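Local atomic coordinates of RmpD (Hexulose-6-phosphate synthase) (Streptococcus mutans, PDB entry 3EXR), a protein that belongs to the orotidine 5'-phosphate decarboxylase / HUMPS family and folds as a closed eight-stranded parallel barrel of the TIM type, ringed by helices. Residues L17-V25 / L48-F56; W122-W130 / K160-F169. One frame throughout, in Å; residues are numbered along the deposited sequence.

From the N terminus, the chain passes strand 7-12 and enters helix 17-27; strand 33-36 and the short helix 38-44 follow before helix 47-55 returns to its side. Interaction 1 thus closes a loop of 22 intervening residues, with 17-25 and 48-56 as its ends. Only later does interaction 2 open at 122-130, closing across 29 residues, strand 137-141 among them, on 160-169. The two loops lie in series, neither nested nor crossed. Each joins neighbouring helices of the barrel's outer layer, on opposite sides of the chain's centre. The centres of interaction 1 and interaction 2 are about 32 Å apart, and the nearest atoms of interactions 1 and 2 about 21 Å.

Interaction 1. Residues L17-V25 / L48-F56; sequences LKGAITAAV and LVEVLRSLF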
# COMPACT_ATOMS: atom_id res chain seq x y z
N LEU A 17 0.50 10.35 15.00
CA LEU A 17 0.83 11.66 14.47
C LEU A 17 1.97 12.29 15.26
O LEU A 17 2.94 12.80 14.67
CB LEU A 17 -0.41 12.54 14.49
CG LEU A 17 -0.19 13.91 13.87
CD1 LEU A 17 0.12 13.77 12.36
CD2 LEU A 17 -1.35 14.83 14.14
N LYS A 18 1.88 12.22 16.59
CA LYS A 18 2.90 12.85 17.43
C LYS A 18 4.29 12.26 17.18
O LYS A 18 5.27 13.00 17.13
CB LYS A 18 2.51 12.76 18.91
CG LYS A 18 2.62 11.37 19.53
CD LYS A 18 2.08 11.35 20.95
CE LYS A 18 2.36 10.03 21.64
NZ LYS A 18 1.77 10.04 23.02
N GLY A 19 4.38 10.96 16.96
CA GLY A 19 5.72 10.36 16.76
C GLY A 19 6.38 10.84 15.48
O GLY A 19 7.59 11.12 15.42
N ALA A 20 5.57 10.93 14.41
CA ALA A 20 6.07 11.42 13.11
C ALA A 20 6.50 12.88 13.19
O ALA A 20 7.57 13.25 12.72
CB ALA A 20 4.99 11.29 12.02
N ILE A 21 5.67 13.71 13.80
CA ILE A 21 5.97 15.15 13.85
C ILE A 21 7.18 15.39 14.74
O ILE A 21 8.09 16.14 14.39
CB ILE A 21 4.74 15.96 14.31
CG1 ILE A 21 3.59 15.83 13.27
CG2 ILE A 21 5.11 17.43 14.54
CD1 ILE A 21 2.29 16.46 13.69
N THR A 22 7.23 14.70 15.87
CA THR A 22 8.36 14.92 16.79
C THR A 22 9.67 14.48 16.15
O THR A 22 10.66 15.17 16.24
CB THR A 22 8.12 14.24 18.14
OG1 THR A 22 6.98 14.84 18.76
CG2 THR A 22 9.28 14.45 19.09
N ALA A 23 9.65 13.33 15.48
CA ALA A 23 10.87 12.84 14.82
C ALA A 23 11.30 13.78 13.69
O ALA A 23 12.50 14.10 13.52
CB ALA A 23 10.68 11.43 14.30
N ALA A 24 10.33 14.23 12.89
CA ALA A 24 10.61 15.15 11.77
C ALA A 24 11.26 16.44 12.22
O ALA A 24 12.25 16.88 11.63
CB ALA A 24 9.34 15.47 11.01
N VAL A 25 10.72 17.02 13.27
CA VAL A 25 11.28 18.26 13.81
C VAL A 25 12.70 18.05 14.34
O VAL A 25 13.54 18.93 14.22
CB VAL A 25 10.33 18.88 14.87
CG1 VAL A 25 11.01 20.07 15.60
CG2 VAL A 25 9.05 19.36 14.20
N LEU A 48 -0.86 14.93 7.54
CA LEU A 48 0.55 14.90 7.92
C LEU A 48 1.43 15.48 6.82
O LEU A 48 2.40 16.22 7.12
CB LEU A 48 0.98 13.46 8.25
CG LEU A 48 2.48 13.24 8.53
CD1 LEU A 48 2.95 14.00 9.73
CD2 LEU A 48 2.78 11.76 8.71
N VAL A 49 1.13 15.16 5.57
CA VAL A 49 1.95 15.66 4.46
C VAL A 49 1.97 17.19 4.46
O VAL A 49 3.00 17.82 4.29
CB VAL A 49 1.46 15.13 3.08
CG1 VAL A 49 2.24 15.75 1.94
CG2 VAL A 49 1.59 13.61 3.03
N GLU A 50 0.79 17.77 4.64
CA GLU A 50 0.63 19.22 4.70
C GLU A 50 1.34 19.87 5.91
O GLU A 50 1.95 20.93 5.80
CB GLU A 50 -0.86 19.57 4.67
CG GLU A 50 -1.15 21.04 4.45
CD GLU A 50 -2.61 21.34 4.11
OE1 GLU A 50 -3.32 20.45 3.64
OE2 GLU A 50 -3.02 22.51 4.27
N VAL A 51 1.28 19.21 7.06
CA VAL A 51 1.98 19.68 8.25
C VAL A 51 3.49 19.69 7.98
O VAL A 51 4.15 20.65 8.33
CB VAL A 51 1.64 18.83 9.49
CG1 VAL A 51 2.54 19.15 10.67
CG2 VAL A 51 0.14 18.98 9.85
N LEU A 52 3.98 18.64 7.36
CA LEU A 52 5.41 18.55 7.06
C LEU A 52 5.82 19.65 6.09
O LEU A 52 6.88 20.24 6.25
CB LEU A 52 5.80 17.19 6.53
CG LEU A 52 5.66 16.04 7.52
CD1 LEU A 52 5.85 14.72 6.83
CD2 LEU A 52 6.67 16.20 8.67
N ARG A 53 4.97 19.92 5.09
CA ARG A 53 5.25 20.98 4.12
C ARG A 53 5.31 22.35 4.78
O ARG A 53 6.17 23.15 4.45
CB ARG A 53 4.24 20.95 2.99
CG ARG A 53 4.34 22.09 1.97
CD ARG A 53 5.71 22.29 1.38
NE ARG A 53 5.96 21.22 0.43
CZ ARG A 53 7.14 20.67 0.17
NH1 ARG A 53 8.22 21.07 0.83
NH2 ARG A 53 7.23 19.69 -0.72
N SER A 54 4.44 22.58 5.74
CA SER A 54 4.41 23.83 6.50
C SER A 54 5.70 23.99 7.35
O SER A 54 6.30 25.07 7.42
CB SER A 54 3.16 23.83 7.38
OG SER A 54 3.04 25.03 8.09
N LEU A 55 6.11 22.92 8.02
CA LEU A 55 7.32 22.96 8.82
C LEU A 55 8.57 23.12 7.96
O LEU A 55 9.55 23.72 8.43
CB LEU A 55 7.44 21.67 9.64
CG LEU A 55 6.44 21.54 10.80
CD1 LEU A 55 6.38 20.09 11.31
CD2 LEU A 55 6.86 22.48 11.91
N PHE A 56 8.54 22.55 6.75
CA PHE A 56 9.72 22.44 5.87
C PHE A 56 9.40 22.86 4.42
O PHE A 56 9.23 22.02 3.53
CB PHE A 56 10.27 21.02 5.96
CG PHE A 56 10.68 20.63 7.35
CD1 PHE A 56 11.84 21.15 7.93
CD2 PHE A 56 9.90 19.76 8.10
CE1 PHE A 56 12.19 20.80 9.23
CE2 PHE A 56 10.27 19.43 9.38
CZ PHE A 56 11.41 19.93 9.94
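Leu48 puts both methyls against the helix of Leu17-Val25: CD1 lies 3.9 Å from Leu17 CD1 and close to Ile21 CG1, while CD2 reaches Ala20 CB at 4.0 Å. CG anti to the backbone N (chi1 174°) sets this forked end there. The Leu48 side chain runs past those of Leu17 and Ile21 in the opposite direction. The Ile21 and Val51 side chains cross at about a right angle, Ile21 CD1 lying 4.1 Å from Val51 CG1; those of Val25 and Leu55 cross likewise, Val25 CG2 to Leu55 CD1 4.0 Å. Deeper, Ala24 CB packs on Leu52 CD2 at 3.6 Å, and both residues also touch Leu12 of strand 7-12.

The one aromatic group is Phe56, just past the helix end. Its CZ stands 3.6 Å from Ala24 O, which approaches obliquely, with Val25 CA at the ring edge, near its plane.

The helix axes run nearly parallel, 21° apart, and come within 11.1 Å. Such a pairing of adjacent helices belongs to the outer layer of a TIM barrel. Polar ends turn elsewhere, Arg53 to Asp84 and Glu50 to Arg81 in salt bridges. Cohesion therefore rests on apolar contacts and the 359 Å² buried, both sides summed.

Interaction 2. Residues W122-W130 / K160-F169; sequences WTYDQAQQW and KVKKLIEMGF
Gln128 OE1 accepts from a water at 2.7 Å that also donates to Met167 O, while Met167 CE lies against the same amide oxygen; the amide nitrogen, NE2, bonds Asp132. A second water donates to Trp122 O and accepts from Lys160 NZ, 2.8 Å away. That ammonium also stands off-centre above Trp122, 4.4 Å from the centroid of the six-membered ring, a cation-pi contact 33° off the normal.

The side chain of Tyr124 is a knob in a hole formed by Lys160, Lys163, Leu164 and Met167. Lys163 CG lies 3.5 Å from Tyr124 CE1, and the chain, bent at chi2, chi3 and chi4, curls its NZ over one ring face, 4.6 Å from the centroid and 14° off the normal. Leu164 CD2 sits at the ring edge. Met167 SD approaches obliquely, 3.7 Å from Tyr124 CD1, a Met-aromatic contact.

The segments belong to adjacent helices outside the TIM barrel, their axes 35° apart. A Thr123-Gln126 capping box starts one helix; a Schellman motif at Gly168, with positive phi, ends the other, and the chain passes through Phe169 into strand 170-174. Leu164 CD2 packs on Trp122 CH2 at 3.7 Å. Phe169 has Ala127 O at its edge, 3.3 Å from CZ, and the same CZ meets the Trp130 ring edge at CE3, the two side chains crossing at about a right angle.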
# COMPACT_ATOMS: atom_id res chain seq x y z
N TRP A 122 9.94 -8.91 -8.68
CA TRP A 122 9.95 -7.99 -9.81
C TRP A 122 11.09 -8.34 -10.75
O TRP A 122 12.08 -8.94 -10.33
CB TRP A 122 10.05 -6.54 -9.34
CG TRP A 122 11.30 -6.27 -8.62
CD1 TRP A 122 11.52 -6.44 -7.30
CD2 TRP A 122 12.55 -5.85 -9.19
NE1 TRP A 122 12.83 -6.13 -6.99
CE2 TRP A 122 13.48 -5.76 -8.14
CE3 TRP A 122 12.97 -5.51 -10.48
CZ2 TRP A 122 14.79 -5.36 -8.33
CZ3 TRP A 122 14.27 -5.13 -10.68
CH2 TRP A 122 15.17 -5.05 -9.60
N THR A 123 10.94 -7.98 -12.02
CA THR A 123 11.93 -8.29 -13.05
C THR A 123 12.51 -7.02 -13.71
O THR A 123 11.94 -5.93 -13.62
CB THR A 123 11.29 -9.14 -14.18
OG1 THR A 123 10.33 -8.35 -14.88
CG2 THR A 123 10.59 -10.37 -13.64
N TYR A 124 13.64 -7.17 -14.39
CA TYR A 124 14.22 -6.08 -15.17
C TYR A 124 13.36 -5.72 -16.41
O TYR A 124 13.40 -4.58 -16.88
CB TYR A 124 15.64 -6.42 -15.57
CG TYR A 124 16.59 -6.53 -14.38
CD1 TYR A 124 16.89 -5.40 -13.63
CD2 TYR A 124 17.17 -7.75 -14.02
CE1 TYR A 124 17.77 -5.47 -12.54
CE2 TYR A 124 18.06 -7.83 -12.92
CZ TYR A 124 18.33 -6.69 -12.18
OH TYR A 124 19.21 -6.73 -11.11
N ASP A 125 12.59 -6.67 -16.92
CA ASP A 125 11.66 -6.36 -18.01
C ASP A 125 10.57 -5.42 -17.51
O ASP A 125 10.23 -4.44 -18.18
CB ASP A 125 11.09 -7.64 -18.63
CG ASP A 125 12.17 -8.50 -19.28
OD1 ASP A 125 13.06 -7.93 -19.95
OD2 ASP A 125 12.19 -9.72 -19.13
N GLN A 126 10.07 -5.67 -16.30
CA GLN A 126 9.12 -4.74 -15.67
C GLN A 126 9.79 -3.39 -15.44
O GLN A 126 9.21 -2.34 -15.75
CB GLN A 126 8.61 -5.32 -14.35
CG GLN A 126 7.74 -6.57 -14.48
CD GLN A 126 7.40 -7.19 -13.12
OE1 GLN A 126 8.14 -7.06 -12.16
NE2 GLN A 126 6.26 -7.88 -13.05
N ALA A 127 11.02 -3.40 -14.91
CA ALA A 127 11.72 -2.15 -14.64
C ALA A 127 11.84 -1.30 -15.90
O ALA A 127 11.67 -0.09 -15.85
CB ALA A 127 13.09 -2.41 -14.02
N GLN A 128 12.08 -1.92 -17.06
CA GLN A 128 12.19 -1.14 -18.29
C GLN A 128 10.82 -0.54 -18.66
O GLN A 128 10.74 0.56 -19.20
CB GLN A 128 12.77 -1.99 -19.44
CG GLN A 128 13.02 -1.22 -20.73
CD GLN A 128 14.10 -0.16 -20.57
OE1 GLN A 128 15.21 -0.46 -20.11
NE2 GLN A 128 13.77 1.09 -20.88
N GLN A 129 9.74 -1.25 -18.35
CA GLN A 129 8.40 -0.71 -18.57
C GLN A 129 8.15 0.54 -17.72
O GLN A 129 7.57 1.50 -18.20
CB GLN A 129 7.34 -1.76 -18.30
CG GLN A 129 7.34 -2.92 -19.27
CD GLN A 129 6.17 -3.79 -18.98
OE1 GLN A 129 5.02 -3.39 -19.22
NE2 GLN A 129 6.42 -4.94 -18.37
N TRP A 130 8.66 0.56 -16.48
CA TRP A 130 8.52 1.74 -15.65
C TRP A 130 9.24 2.92 -16.31
O TRP A 130 8.67 4.00 -16.44
CB TRP A 130 9.02 1.53 -14.20
CG TRP A 130 8.47 0.29 -13.53
CD1 TRP A 130 7.24 -0.26 -13.71
CD2 TRP A 130 9.16 -0.55 -12.60
NE1 TRP A 130 7.12 -1.40 -12.96
CE2 TRP A 130 8.29 -1.61 -12.28
CE3 TRP A 130 10.44 -0.53 -12.03
CZ2 TRP A 130 8.64 -2.63 -11.38
CZ3 TRP A 130 10.79 -1.55 -11.16
CH2 TRP A 130 9.90 -2.58 -10.84
N LYS A 160 22.19 -5.84 -7.93
CA LYS A 160 20.88 -5.40 -8.41
C LYS A 160 20.76 -3.88 -8.38
O LYS A 160 20.27 -3.25 -9.31
CB LYS A 160 19.75 -6.09 -7.63
CG LYS A 160 19.80 -7.63 -7.74
CD LYS A 160 18.50 -8.28 -7.33
CE LYS A 160 17.42 -8.08 -8.36
NZ LYS A 160 16.20 -8.89 -8.01
N VAL A 161 21.24 -3.27 -7.29
CA VAL A 161 21.33 -1.82 -7.23
C VAL A 161 22.13 -1.29 -8.40
O VAL A 161 21.69 -0.37 -9.09
CB VAL A 161 21.87 -1.33 -5.87
CG1 VAL A 161 22.12 0.18 -5.90
CG2 VAL A 161 20.88 -1.74 -4.74
N LYS A 162 23.31 -1.86 -8.63
CA LYS A 162 24.16 -1.42 -9.73
C LYS A 162 23.46 -1.53 -11.08
O LYS A 162 23.57 -0.62 -11.90
CB LYS A 162 25.46 -2.22 -9.75
CG LYS A 162 26.40 -1.82 -8.65
CD LYS A 162 27.43 -2.90 -8.38
CE LYS A 162 28.34 -2.53 -7.23
NZ LYS A 162 29.50 -3.52 -7.04
N LYS A 163 22.75 -2.63 -11.29
CA LYS A 163 22.08 -2.86 -12.57
C LYS A 163 20.94 -1.88 -12.80
O LYS A 163 20.76 -1.40 -13.92
CB LYS A 163 21.58 -4.30 -12.66
CG LYS A 163 20.85 -4.65 -13.99
CD LYS A 163 21.73 -4.43 -15.23
CE LYS A 163 21.57 -5.57 -16.26
NZ LYS A 163 20.22 -5.67 -16.89
N LEU A 164 20.16 -1.59 -11.76
CA LEU A 164 19.11 -0.59 -11.90
C LEU A 164 19.65 0.80 -12.23
O LEU A 164 19.08 1.52 -13.05
CB LEU A 164 18.25 -0.54 -10.64
CG LEU A 164 17.40 -1.74 -10.30
CD1 LEU A 164 16.90 -1.58 -8.88
CD2 LEU A 164 16.21 -1.89 -11.28
N ILE A 165 20.77 1.15 -11.61
CA ILE A 165 21.42 2.44 -11.87
C ILE A 165 21.86 2.48 -13.34
O ILE A 165 21.63 3.47 -14.04
CB ILE A 165 22.63 2.66 -10.91
CG1 ILE A 165 22.14 2.93 -9.48
CG2 ILE A 165 23.52 3.80 -11.42
CD1 ILE A 165 23.20 2.87 -8.38
N GLU A 166 22.43 1.37 -13.81
CA GLU A 166 22.93 1.32 -15.18
C GLU A 166 21.79 1.41 -16.19
O GLU A 166 21.95 2.00 -17.25
CB GLU A 166 23.80 0.09 -15.41
CG GLU A 166 25.24 0.29 -14.91
CD GLU A 166 25.78 1.74 -15.04
OE1 GLU A 166 26.00 2.42 -14.00
OE2 GLU A 166 26.02 2.18 -16.19
N MET A 167 20.62 0.88 -15.84
CA MET A 167 19.42 0.99 -16.68
C MET A 167 18.90 2.42 -16.78
O MET A 167 18.12 2.73 -17.67
CB MET A 167 18.30 0.10 -16.12
CG MET A 167 18.53 -1.37 -16.35
SD MET A 167 17.18 -2.38 -15.73
CE MET A 167 15.98 -2.13 -16.97
N GLY A 168 19.31 3.30 -15.87
CA GLY A 168 18.84 4.68 -15.87
C GLY A 168 18.00 5.10 -14.66
O GLY A 168 17.49 6.21 -14.63
N PHE A 169 17.88 4.22 -13.66
CA PHE A 169 17.21 4.60 -12.40
C PHE A 169 18.05 5.45 -11.47
O PHE A 169 19.27 5.23 -11.30
CB PHE A 169 16.71 3.37 -11.63
CG PHE A 169 15.51 2.70 -12.25
CD1 PHE A 169 14.22 3.12 -11.95
CD2 PHE A 169 15.68 1.67 -13.16
CE1 PHE A 169 13.11 2.51 -12.52
CE2 PHE A 169 14.58 1.04 -13.74
CZ PHE A 169 13.29 1.45 -13.42
O HOH W 1 14.79 -8.33 -10.37
O HOH W 2 17.43 0.96 -19.71